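Local atomic coordinates of dual specificity protein phosphatase 18 (Homo sapiens, PDB entry 2ESB), a protein that removes phosphate from phosphotyrosine and, less readily, phosphothreonine in MAP-kinase-derived peptides, as a dual-specificity member of the protein tyrosine phosphatase family. Residues I46-N51 against Q65-P70; V54-T59 against H103-V108. All blocks are in the same frame, centred on the assembly; numbering follows the deposited sequence.

Contact 1: I46-N51 against Q65-P70; sequences ITMVIN and QYMQVP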
loop_
_atom_site.group_PDB
_atom_site.type_symbol
_atom_site.label_atom_id
_atom_site.label_comp_id
_atom_site.label_asym_id
_atom_site.label_seq_id
_atom_site.Cartn_x
_atom_site.Cartn_y
_atom_site.Cartn_z
ATOM N N ILE A 46 1.021 9.069 -13.991
ATOM C CA ILE A 46 1.507 9.080 -12.613
ATOM C C ILE A 46 2.296 10.372 -12.340
ATOM O O ILE A 46 3.208 10.719 -13.095
ATOM C CB ILE A 46 2.437 7.881 -12.331
ATOM C CG1 ILE A 46 1.728 6.559 -12.655
ATOM C CG2 ILE A 46 2.864 7.901 -10.869
ATOM C CD1 ILE A 46 0.417 6.360 -11.916
ATOM N N THR A 47 1.972 11.066 -11.253
ATOM C CA THR A 47 2.663 12.317 -10.914
ATOM C C THR A 47 3.417 12.235 -9.603
ATOM O O THR A 47 4.248 13.099 -9.297
ATOM C CB THR A 47 1.679 13.505 -10.806
ATOM O OG1 THR A 47 0.682 13.221 -9.819
ATOM C CG2 THR A 47 1.008 13.767 -12.136
ATOM N N MET A 48 3.120 11.192 -8.834
ATOM C CA MET A 48 3.746 10.971 -7.539
ATOM C C MET A 48 4.112 9.495 -7.381
ATOM O O MET A 48 3.279 8.617 -7.600
ATOM C CB MET A 48 2.776 11.360 -6.413
ATOM C CG MET A 48 3.368 11.224 -5.006
ATOM S SD MET A 48 4.590 12.517 -4.665
ATOM C CE MET A 48 5.778 11.623 -3.672
ATOM N N VAL A 49 5.360 9.234 -7.009
ATOM C CA VAL A 49 5.831 7.871 -6.798
ATOM C C VAL A 49 6.302 7.724 -5.353
ATOM O O VAL A 49 7.192 8.449 -4.895
ATOM C CB VAL A 49 7.003 7.518 -7.744
ATOM C CG1 VAL A 49 7.556 6.140 -7.387
ATOM C CG2 VAL A 49 6.524 7.528 -9.209
ATOM N N ILE A 50 5.690 6.792 -4.633
ATOM C CA ILE A 50 6.044 6.542 -3.243
ATOM C C ILE A 50 6.670 5.155 -3.146
ATOM O O ILE A 50 5.998 4.139 -3.294
ATOM C CB ILE A 50 4.812 6.613 -2.321
ATOM C CG1 ILE A 50 4.143 7.989 -2.454
ATOM C CG2 ILE A 50 5.249 6.388 -0.880
ATOM C CD1 ILE A 50 2.935 8.214 -1.521
ATOM N N ASN A 51 7.973 5.140 -2.909
ATOM C CA ASN A 51 8.767 3.927 -2.823
ATOM C C ASN A 51 8.789 3.463 -1.374
ATOM O O ASN A 51 9.456 4.054 -0.523
ATOM C CB ASN A 51 10.174 4.255 -3.361
ATOM C CG ASN A 51 11.161 3.101 -3.248
ATOM O OD1 ASN A 51 10.921 2.093 -2.584
ATOM N ND2 ASN A 51 12.308 3.271 -3.889
ATOM N N GLN A 65 7.150 13.404 -9.114
ATOM C CA GLN A 65 7.676 13.623 -7.767
ATOM C C GLN A 65 7.915 12.273 -7.106
ATOM O O GLN A 65 7.099 11.367 -7.252
ATOM C CB GLN A 65 6.674 14.438 -6.936
ATOM C CG GLN A 65 7.237 14.907 -5.604
ATOM C CD GLN A 65 6.166 15.505 -4.698
ATOM O OE1 GLN A 65 5.262 16.203 -5.164
ATOM N NE2 GLN A 65 6.270 15.239 -3.396
ATOM N N TYR A 66 9.029 12.137 -6.385
ATOM C CA TYR A 66 9.374 10.878 -5.722
ATOM C C TYR A 66 9.666 11.048 -4.235
ATOM O O TYR A 66 10.084 12.116 -3.792
ATOM C CB TYR A 66 10.635 10.253 -6.355
ATOM C CG TYR A 66 10.517 9.875 -7.817
ATOM C CD1 TYR A 66 10.620 10.839 -8.819
ATOM C CD2 TYR A 66 10.302 8.553 -8.194
ATOM C CE1 TYR A 66 10.514 10.497 -10.166
ATOM C CE2 TYR A 66 10.189 8.193 -9.552
ATOM C CZ TYR A 66 10.298 9.171 -10.528
ATOM O OH TYR A 66 10.201 8.830 -11.862
ATOM N N MET A 67 9.445 9.986 -3.472
ATOM C CA MET A 67 9.766 9.989 -2.052
ATOM C C MET A 67 9.969 8.538 -1.641
ATOM O O MET A 67 9.578 7.614 -2.359
ATOM C CB MET A 67 8.657 10.626 -1.209
ATOM C CG MET A 67 7.444 9.750 -0.992
ATOM S SD MET A 67 6.292 10.576 0.125
ATOM C CE MET A 67 7.068 10.124 1.696
ATOM N N GLN A 68 10.578 8.331 -0.485
ATOM C CA GLN A 68 10.832 6.978 -0.032
ATOM C C GLN A 68 10.525 6.804 1.439
ATOM O O GLN A 68 10.830 7.679 2.260
ATOM C CB GLN A 68 12.292 6.620 -0.307
ATOM C CG GLN A 68 12.657 5.165 -0.061
ATOM C CD GLN A 68 13.877 4.750 -0.858
ATOM O OE1 GLN A 68 14.416 5.536 -1.643
ATOM N NE2 GLN A 68 14.313 3.512 -0.673
ATOM N N VAL A 69 9.892 5.675 1.748
ATOM C CA VAL A 69 9.534 5.281 3.113
ATOM C C VAL A 69 10.424 4.058 3.280
ATOM O O VAL A 69 10.062 2.955 2.861
ATOM C CB VAL A 69 8.055 4.875 3.197
ATOM C CG1 VAL A 69 7.691 4.479 4.637
ATOM C CG2 VAL A 69 7.200 6.026 2.722
ATOM N N PRO A 70 11.603 4.242 3.895
ATOM C CA PRO A 70 12.591 3.183 4.111
ATOM C C PRO A 70 12.279 2.102 5.138
ATOM O O PRO A 70 12.772 2.156 6.262
ATOM C CB PRO A 70 13.848 3.975 4.471
ATOM C CG PRO A 70 13.277 5.063 5.328
ATOM C CD PRO A 70 12.043 5.499 4.541
#
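Strands 48-51 and 65-68 run parallel, their axes 4.7 Å apart. Five backbone hydrogen bonds hold them. Gln65 N opens the series on Thr47 O, from above the carbonyl plane. Val49 N then donates to Gln65 O over 2.8 Å, nearly along the C=O axis, and Val49 O accepts from Met67 N; Asn51 N and O repeat the pattern with Met67 O and Val69 N.

On the face that carries Met48, Ile50, Gln65 and Met67, apolar contacts join Met48 CE to Met67 CG at 3.7 Å and Ile50 CG2 to both Met67 CG and Val69 CG2. Met48 bends at chi2 (72°), and its SD lies against the Gln65 amide, 3.4 Å from Gln65 CD, the chains crossing obliquely. On the other face, Val49 CB lies 3.5 Å from Tyr66 CD2, the side chains side by side.

Polar stacking pairs Asn51 with Gln68. Their amides, with CG anti to the backbone N in both, stack with planes 13° apart; Gln68 NE2 donates to Ser53 O and Asn51 OD1 is bonded to Ser53 OG.

Strand 65-68 forms an edge of the central sheet, strand 48-51 joins it to strand 100-103, and helix 83-95 packs on Met48 and Met67.

Contact 2: V54-T59 against H103-V108; sequences VEVVNT and HCAAGV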
loop_
_atom_site.group_PDB
_atom_site.type_symbol
_atom_site.label_atom_id
_atom_site.label_comp_id
_atom_site.label_asym_id
_atom_site.label_seq_id
_atom_site.Cartn_x
_atom_site.Cartn_y
_atom_site.Cartn_z
ATOM N N VAL A 54 13.540 -0.018 1.544
ATOM C CA VAL A 54 14.837 0.486 1.925
ATOM C C VAL A 54 15.770 0.287 0.740
ATOM O O VAL A 54 16.585 1.148 0.417
ATOM C CB VAL A 54 15.425 -0.326 3.108
ATOM C CG1 VAL A 54 16.826 0.157 3.431
ATOM C CG2 VAL A 54 14.533 -0.188 4.326
ATOM N N GLU A 55 15.593 -0.845 0.071
ATOM C CA GLU A 55 16.483 -1.272 -1.000
ATOM C C GLU A 55 16.249 -0.910 -2.466
ATOM O O GLU A 55 17.192 -0.944 -3.252
ATOM C CB GLU A 55 16.654 -2.795 -0.891
ATOM C CG GLU A 55 15.517 -3.624 -1.511
ATOM C CD GLU A 55 14.291 -3.772 -0.611
ATOM O OE1 GLU A 55 14.174 -3.050 0.404
ATOM O OE2 GLU A 55 13.437 -4.625 -0.928
ATOM N N VAL A 56 15.023 -0.580 -2.852
ATOM C CA VAL A 56 14.755 -0.250 -4.250
ATOM C C VAL A 56 15.158 1.177 -4.602
ATOM O O VAL A 56 14.812 2.130 -3.898
ATOM C CB VAL A 56 13.252 -0.448 -4.587
ATOM C CG1 VAL A 56 13.002 -0.204 -6.076
ATOM C CG2 VAL A 56 12.819 -1.856 -4.188
ATOM N N VAL A 57 15.900 1.318 -5.694
ATOM C CA VAL A 57 16.332 2.632 -6.154
ATOM C C VAL A 57 15.433 3.105 -7.301
ATOM O O VAL A 57 15.151 2.343 -8.226
ATOM C CB VAL A 57 17.785 2.589 -6.663
ATOM C CG1 VAL A 57 18.106 3.892 -7.420
ATOM C CG2 VAL A 57 18.740 2.366 -5.486
ATOM N N ASN A 58 14.974 4.351 -7.234
ATOM C CA ASN A 58 14.142 4.916 -8.300
ATOM C C ASN A 58 14.973 5.701 -9.314
ATOM O O ASN A 58 15.935 6.383 -8.942
ATOM C CB ASN A 58 13.119 5.922 -7.743
ATOM C CG ASN A 58 11.955 5.265 -7.043
ATOM O OD1 ASN A 58 11.754 5.454 -5.851
ATOM N ND2 ASN A 58 11.173 4.491 -7.794
ATOM N N THR A 59 14.577 5.615 -10.581
ATOM C CA THR A 59 15.186 6.406 -11.641
ATOM C C THR A 59 14.276 7.637 -11.528
ATOM O O THR A 59 13.058 7.490 -11.488
ATOM C CB THR A 59 14.981 5.769 -13.031
ATOM O OG1 THR A 59 15.553 4.454 -13.052
ATOM C CG2 THR A 59 15.649 6.620 -14.115
ATOM N N HIS A 103 4.771 1.711 -4.561
ATOM C CA HIS A 103 5.467 0.488 -4.954
ATOM C C HIS A 103 6.506 0.100 -3.908
ATOM O O HIS A 103 6.900 0.903 -3.062
ATOM C CB HIS A 103 6.166 0.654 -6.312
ATOM C CG HIS A 103 7.480 1.376 -6.239
ATOM N ND1 HIS A 103 8.675 0.728 -6.000
ATOM C CD2 HIS A 103 7.789 2.689 -6.395
ATOM C CE1 HIS A 103 9.661 1.608 -6.018
ATOM N NE2 HIS A 103 9.152 2.804 -6.256
ATOM N N CYS A 104 6.918 -1.155 -3.951
ATOM C CA CYS A 104 7.962 -1.636 -3.067
ATOM C C CYS A 104 8.811 -2.514 -3.991
ATOM O O CYS A 104 8.992 -2.154 -5.163
ATOM C CB CYS A 104 7.375 -2.382 -1.849
ATOM S SG CYS A 104 6.099 -3.630 -2.156
ATOM N N ALA A 105 9.351 -3.629 -3.517
ATOM C CA ALA A 105 10.157 -4.447 -4.420
ATOM C C ALA A 105 9.269 -5.327 -5.296
ATOM O O ALA A 105 9.416 -5.349 -6.519
ATOM C CB ALA A 105 11.157 -5.308 -3.625
ATOM N N ALA A 106 8.327 -6.034 -4.678
ATOM C CA ALA A 106 7.439 -6.920 -5.435
ATOM C C ALA A 106 5.996 -6.431 -5.536
ATOM O O ALA A 106 5.201 -7.022 -6.250
ATOM C CB ALA A 106 7.452 -8.313 -4.806
ATOM N N GLY A 107 5.648 -5.369 -4.812
ATOM C CA GLY A 107 4.270 -4.899 -4.860
ATOM C C GLY A 107 3.352 -5.905 -4.178
ATOM O O GLY A 107 2.182 -6.057 -4.534
ATOM N N VAL A 108 3.894 -6.595 -3.180
ATOM C CA VAL A 108 3.138 -7.615 -2.467
ATOM C C VAL A 108 2.823 -7.305 -1.016
ATOM O O VAL A 108 1.675 -7.414 -0.591
ATOM C CB VAL A 108 3.895 -8.976 -2.508
ATOM C CG1 VAL A 108 3.308 -9.952 -1.478
ATOM C CG2 VAL A 108 3.806 -9.571 -3.920
#
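His103 takes the crowded first torsion, CG between its backbone N and carbonyl carbon (chi1 80°), which aims the imidazole at the loop Val54-Thr59. Asn58 answers with CG anti to its carbonyl carbon (chi1 -76°), and the two side chains meet tip to tip, amide and ring planes 88° apart. Asn58 ND2 donates to His103 NE2 over 3.0 Å; the bond is nearly straight at the hydrogen, and the amide nitrogen is tilted somewhat from the ring plane.

The other ring nitrogen is also engaged. His103 ND1 donates to Cys104 O at 3.0 Å, in the ring plane and on a lone pair of the carbonyl, so both nitrogens are gripped and the ring's rotation is fixed.

Val56 supplies the apolar part by dividing its methyls: CG1 comes up to the ring edge, 3.8 Å from His103 CE1, while CG2 lies 3.7 Å from Ala105 CA. Beside it Glu55 OE2 approaches Ala105 CB at 3.6 Å, its carboxylate salt-bridged to Arg110, the arginine of the HCxxGxxR signature.

Cys104, predicted to form the phosphocysteine intermediate, opens the P-loop of that signature. With NE2 accepting and ND1 donating, His103 is consistent with a neutral ring protonated on ND1. As in other protein tyrosine phosphatases, this histidine probably orders the loop around the nucleophile and influences its ionisation.

Overall arrangement
Contacts 1 and 2 alternate along the chain, since Val54-Thr59 belongs to the loop that leads from strand 48-51 to strand 65-68; their centres are 10 Å apart. Asn51 joins them, because its ND2 lies 2.8 Å from Val56 O and 3.0 Å from Asn58 OD1, both probable hydrogen bonds. Asn51 ND2, bonded to Asn58 OD1, would orient the amide whose ND2 donates to His103: a chain of bonds runs from Asn51 through Asn58 to His103, next to Cys104. The nearest side-chain atoms of Asn51 and Cys104 are about 6 Å apart. In the P-loop, Ala106 N and Val108 N bind sulfonate oxygens of a buffer molecule, probably from crystallisation, which plausibly mimics the substrate's phosphate.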